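Local coordinates for uncharacterized protein (PDB 3TM8) that is an unconventional HD-GYP protein that holds two iron(III) ions in its HD domain and probably belongs among the cyclic-di-GMP phosphodiesterases, at residues N134-A139 / G199-D204; Q238-K243 / T249-I254. All coordinates share one frame; numbering follows the deposited sequence.

Interaction 1: residues N134-A139 / G199-D204; sequences NYCKDA and GALLHD. With FE (Fe (III) ion), chain D; FE (Fe (III) ion), chain E.
C136 and L201 mark the closest backbone approach of the two helices, their CA atoms 9.1 Å apart, and no hydrogen bond crosses the gap, which side chains bridge. C136 has SG anti to its backbone nitrogen (chi1 -173°), and the sulfur ends 3.6 Å from L201 CD2, a closeness that is less certain because L201 has two conformers. L202 adds a looser flank, with its CD2 4.5 Å from C136 SG. All three are buried, and helix 105-125 closes in through A120 on L201 and F124 on L202.

Beyond L202 the chain supplies metal ligands. H203 ND1 donates to A200 O at 2.7 Å, with the acceptor in the ring plane and an N-H...O angle of 164°. This bond fixes the ring's rotation and presents NE2 to the first iron at 2.3 Å. D204 bridges the pair: its OD2 binds that same iron at 2.1 Å, and its OD1 binds the second iron. A water bridges both ions, at 2.0 and 1.9 Å. H170 and N285 add ligands to the first iron, and H232, H257 and E258 to the second. Adjacent H203 and D204 form the His-Asp signature of the HD-domain dinuclear metal centre.

Interaction 2: residues Q238-K243 / T249-I254; sequences QKVQDK and TVINII
I251 meets two flat peptide groups: its CD1 methyl lies 3.8 Å from Q241 O and 4.0 Å from V240 O, in each case well off the peptide plane and not at its edge. The side-chain amide of Q241 leads away from this contact. The setting is a short link between two consecutive helices of the HD domain's all-helical fold: the chain passes from helix 223-240 through a type I beta turn from V240 to K243 and on to helix 248-256. I251 is the central residue, and its CG1 lies beside the backbone nitrogen (chi1 -63°), which carries CD1 to the turn carbonyls while CG2 meets Q241 CB at 3.9 Å.

V240 enters alongside. Its CG2 is the branch that touches both isoleucines, at 4.1 Å from I251 CG1 and the same distance from I254 CD1. V240 and I251 pass in opposite senses, and F246, from the intervening loop, packs on both. I254 extends the apolar patch toward the metal centre, its side chain about 5 Å from those of H203 and H257, so it sits between V240 and these two ligand residues.

K243 N closes the turn on V240 O at 3.0 Å, and the K243 ammonium folds back so that NZ donates to K239 O, one residue ahead of the turn, at 2.9 Å, with a C=O...N angle of 163°.

How the interactions relate
From the N terminus, helix 130-149 supplies the first half of interaction 1. The chain then runs through 59 residues, mostly helical, before helix 190-202 returns to close that long loop. Interaction 2 opens later, on helix 223-240, and closes after only five residues on helix 248-256. The two contacts are therefore in series, neither nested nor crossed. In space they meet, their centres about 12 Å apart: I254 CG1 packs 3.7 Å from L202 O, and I253 CG2 lies 3.5 Å from G199 O. Helix 190-202 thus joins helix 130-149 to helix 248-256; helix 190-202 runs on into H203 and D204, and helix 248-256 into H257 and E258.

Interaction 1: residues N134-A139 / G199-D204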
# COMPACT_ATOMS: atom_id res chain seq x y z
N ASN A 134 15.03 1.99 5.69
CA ASN A 134 15.85 2.30 4.53
C ASN A 134 15.62 1.30 3.39
O ASN A 134 15.67 1.68 2.22
CB ASN A 134 17.33 2.36 4.90
CG ASN A 134 17.67 3.58 5.72
OD1 ASN A 134 16.93 4.57 5.72
ND2 ASN A 134 18.80 3.54 6.42
N TYR A 135 15.37 0.04 3.73
CA TYR A 135 15.03 -0.94 2.72
C TYR A 135 13.72 -0.55 2.01
O TYR A 135 13.62 -0.58 0.79
CB TYR A 135 14.89 -2.33 3.35
CG TYR A 135 14.72 -3.43 2.34
CD1 TYR A 135 15.82 -4.08 1.80
CD2 TYR A 135 13.45 -3.80 1.90
CE1 TYR A 135 15.67 -5.08 0.85
CE2 TYR A 135 13.28 -4.80 0.96
CZ TYR A 135 14.40 -5.44 0.44
OH TYR A 135 14.24 -6.44 -0.49
N CYS A 136 12.72 -0.17 2.81
CA CYS A 136 11.43 0.25 2.26
C CYS A 136 11.62 1.47 1.35
O CYS A 136 11.02 1.55 0.27
CB CYS A 136 10.46 0.58 3.40
SG CYS A 136 8.78 0.93 2.92
N LYS A 137 12.44 2.41 1.80
CA LYS A 137 12.72 3.63 1.04
C LYS A 137 13.41 3.30 -0.29
O LYS A 137 13.02 3.79 -1.35
CB LYS A 137 13.60 4.57 1.86
CG LYS A 137 13.98 5.85 1.15
CD LYS A 137 14.59 6.84 2.14
CE LYS A 137 15.11 8.08 1.46
NZ LYS A 137 15.63 9.03 2.48
N ASP A 138 14.44 2.46 -0.24
CA ASP A 138 15.12 2.06 -1.46
C ASP A 138 14.16 1.36 -2.41
O ASP A 138 14.16 1.63 -3.62
CB ASP A 138 16.31 1.15 -1.14
CG ASP A 138 16.95 0.58 -2.38
OD1 ASP A 138 17.77 1.29 -3.00
OD2 ASP A 138 16.63 -0.57 -2.75
N ALA A 139 13.33 0.47 -1.87
CA ALA A 139 12.38 -0.25 -2.69
C ALA A 139 11.31 0.67 -3.27
O ALA A 139 10.80 0.39 -4.35
CB ALA A 139 11.74 -1.38 -1.89
N GLY A 199 6.00 7.90 1.53
CA GLY A 199 4.98 8.46 2.39
C GLY A 199 3.61 7.89 2.09
O GLY A 199 2.86 7.53 3.01
N ALA A 200 3.29 7.75 0.81
CA ALA A 200 2.02 7.14 0.43
C ALA A 200 1.92 5.69 0.91
O ALA A 200 0.90 5.26 1.43
CB ALA A 200 1.81 7.24 -1.08
N LEU A 201 3.00 4.94 0.77
CA LEU A 201 2.99 3.57 1.21
C LEU A 201 2.69 3.47 2.71
O LEU A 201 1.95 2.58 3.14
CB LEU A 201 4.33 2.94 0.87
CG LEU A 201 4.52 1.47 1.18
CD1 LEU A 201 3.43 0.64 0.52
CD2 LEU A 201 5.89 1.05 0.70
N LEU A 202 3.26 4.38 3.49
CA LEU A 202 3.16 4.34 4.94
C LEU A 202 2.04 5.21 5.51
O LEU A 202 1.91 5.31 6.73
CB LEU A 202 4.49 4.75 5.56
CG LEU A 202 5.73 3.93 5.16
CD1 LEU A 202 6.98 4.54 5.78
CD2 LEU A 202 5.57 2.46 5.60
N HIS A 203 1.25 5.84 4.64
CA HIS A 203 0.43 6.96 5.08
C HIS A 203 -0.53 6.63 6.21
O HIS A 203 -0.78 7.47 7.08
CB HIS A 203 -0.31 7.64 3.91
CG HIS A 203 -1.54 6.92 3.45
ND1 HIS A 203 -1.51 5.86 2.56
CD2 HIS A 203 -2.85 7.11 3.76
CE1 HIS A 203 -2.75 5.44 2.34
NE2 HIS A 203 -3.58 6.19 3.04
N ASP A 204 -1.06 5.40 6.22
CA ASP A 204 -2.08 5.01 7.19
C ASP A 204 -1.53 4.23 8.37
O ASP A 204 -2.25 3.46 9.01
CB ASP A 204 -3.22 4.27 6.50
CG ASP A 204 -4.32 5.20 6.02
OD1 ASP A 204 -4.41 6.32 6.58
OD2 ASP A 204 -5.08 4.83 5.10
FE FE D . -5.79 5.97 3.49
FE FE E . -5.81 7.93 6.30
O HOH W 1 -5.73 7.73 4.38

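Interaction 2: residues Q238-K243 / T249-I254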
# COMPACT_ATOMS: atom_id res chain seq x y z
N GLN A 238 2.65 11.50 15.32
CA GLN A 238 3.27 11.69 16.62
C GLN A 238 4.22 10.54 16.95
O GLN A 238 5.27 10.74 17.57
CB GLN A 238 2.21 11.85 17.71
CG GLN A 238 1.52 13.20 17.70
CD GLN A 238 0.36 13.26 18.67
OE1 GLN A 238 -0.09 12.24 19.19
NE2 GLN A 238 -0.12 14.47 18.94
N LYS A 239 3.86 9.34 16.51
CA LYS A 239 4.67 8.16 16.77
C LYS A 239 6.00 8.18 16.03
O LYS A 239 6.99 7.64 16.53
CB LYS A 239 3.90 6.89 16.40
CG LYS A 239 2.66 6.62 17.24
CD LYS A 239 1.96 5.36 16.76
CE LYS A 239 0.65 5.12 17.49
NZ LYS A 239 0.85 4.89 18.94
N VAL A 240 6.04 8.78 14.85
CA VAL A 240 7.26 8.74 14.05
C VAL A 240 8.03 10.05 13.97
O VAL A 240 9.18 10.06 13.54
CB VAL A 240 6.99 8.25 12.60
CG1 VAL A 240 6.42 6.84 12.61
CG2 VAL A 240 6.06 9.22 11.88
N GLN A 241 7.42 11.16 14.39
CA GLN A 241 7.99 12.48 14.11
C GLN A 241 9.36 12.75 14.73
O GLN A 241 10.09 13.63 14.26
CB GLN A 241 7.00 13.60 14.48
CG GLN A 241 6.65 13.67 15.95
CD GLN A 241 5.61 14.75 16.24
OE1 GLN A 241 5.20 15.49 15.35
NE2 GLN A 241 5.18 14.83 17.49
N ASP A 242 9.71 12.02 15.78
CA ASP A 242 10.99 12.23 16.45
C ASP A 242 12.00 11.13 16.12
O ASP A 242 13.10 11.11 16.66
CB ASP A 242 10.80 12.35 17.97
CG ASP A 242 9.90 13.51 18.35
OD1 ASP A 242 10.31 14.67 18.15
OD2 ASP A 242 8.78 13.26 18.86
N LYS A 243 11.62 10.22 15.23
CA LYS A 243 12.53 9.17 14.80
C LYS A 243 13.49 9.73 13.76
O LYS A 243 13.07 10.14 12.67
CB LYS A 243 11.75 7.96 14.27
CG LYS A 243 11.07 7.19 15.38
CD LYS A 243 10.27 6.02 14.85
CE LYS A 243 9.83 5.10 15.98
NZ LYS A 243 9.13 5.82 17.07
N THR A 249 9.39 14.61 4.83
CA THR A 249 8.30 14.50 3.86
C THR A 249 7.37 13.34 4.22
O THR A 249 6.15 13.44 4.09
CB THR A 249 8.83 14.28 2.44
OG1 THR A 249 9.59 15.42 2.03
CG2 THR A 249 7.68 14.05 1.47
N VAL A 250 7.95 12.22 4.64
CA VAL A 250 7.18 11.04 5.02
C VAL A 250 6.34 11.32 6.28
O VAL A 250 5.15 10.99 6.33
CB VAL A 250 8.12 9.84 5.22
CG1 VAL A 250 7.36 8.65 5.77
CG2 VAL A 250 8.81 9.49 3.89
N ILE A 251 6.96 11.95 7.28
CA ILE A 251 6.24 12.38 8.47
C ILE A 251 5.09 13.32 8.09
O ILE A 251 3.98 13.19 8.59
CB ILE A 251 7.17 13.09 9.48
CG1 ILE A 251 8.24 12.11 9.99
CG2 ILE A 251 6.37 13.70 10.63
CD1 ILE A 251 9.46 12.81 10.59
N ASN A 252 5.36 14.26 7.19
CA ASN A 252 4.31 15.18 6.75
C ASN A 252 3.15 14.46 6.09
O ASN A 252 2.00 14.79 6.33
CB ASN A 252 4.87 16.22 5.78
CG ASN A 252 5.81 17.19 6.44
OD1 ASN A 252 5.87 17.28 7.67
ND2 ASN A 252 6.56 17.93 5.63
N ILE A 253 3.45 13.49 5.23
CA ILE A 253 2.40 12.75 4.55
C ILE A 253 1.58 11.93 5.55
O ILE A 253 0.34 11.92 5.51
CB ILE A 253 2.96 11.90 3.42
CG1 ILE A 253 3.44 12.81 2.28
CG2 ILE A 253 1.93 10.90 2.92
CD1 ILE A 253 4.33 12.11 1.26
N ILE A 254 2.25 11.25 6.47
CA ILE A 254 1.53 10.49 7.49
C ILE A 254 0.56 11.39 8.27
O ILE A 254 -0.61 11.03 8.49
CB ILE A 254 2.51 9.75 8.42
CG1 ILE A 254 3.20 8.62 7.65
CG2 ILE A 254 1.78 9.19 9.64
CD1 ILE A 254 4.38 8.02 8.36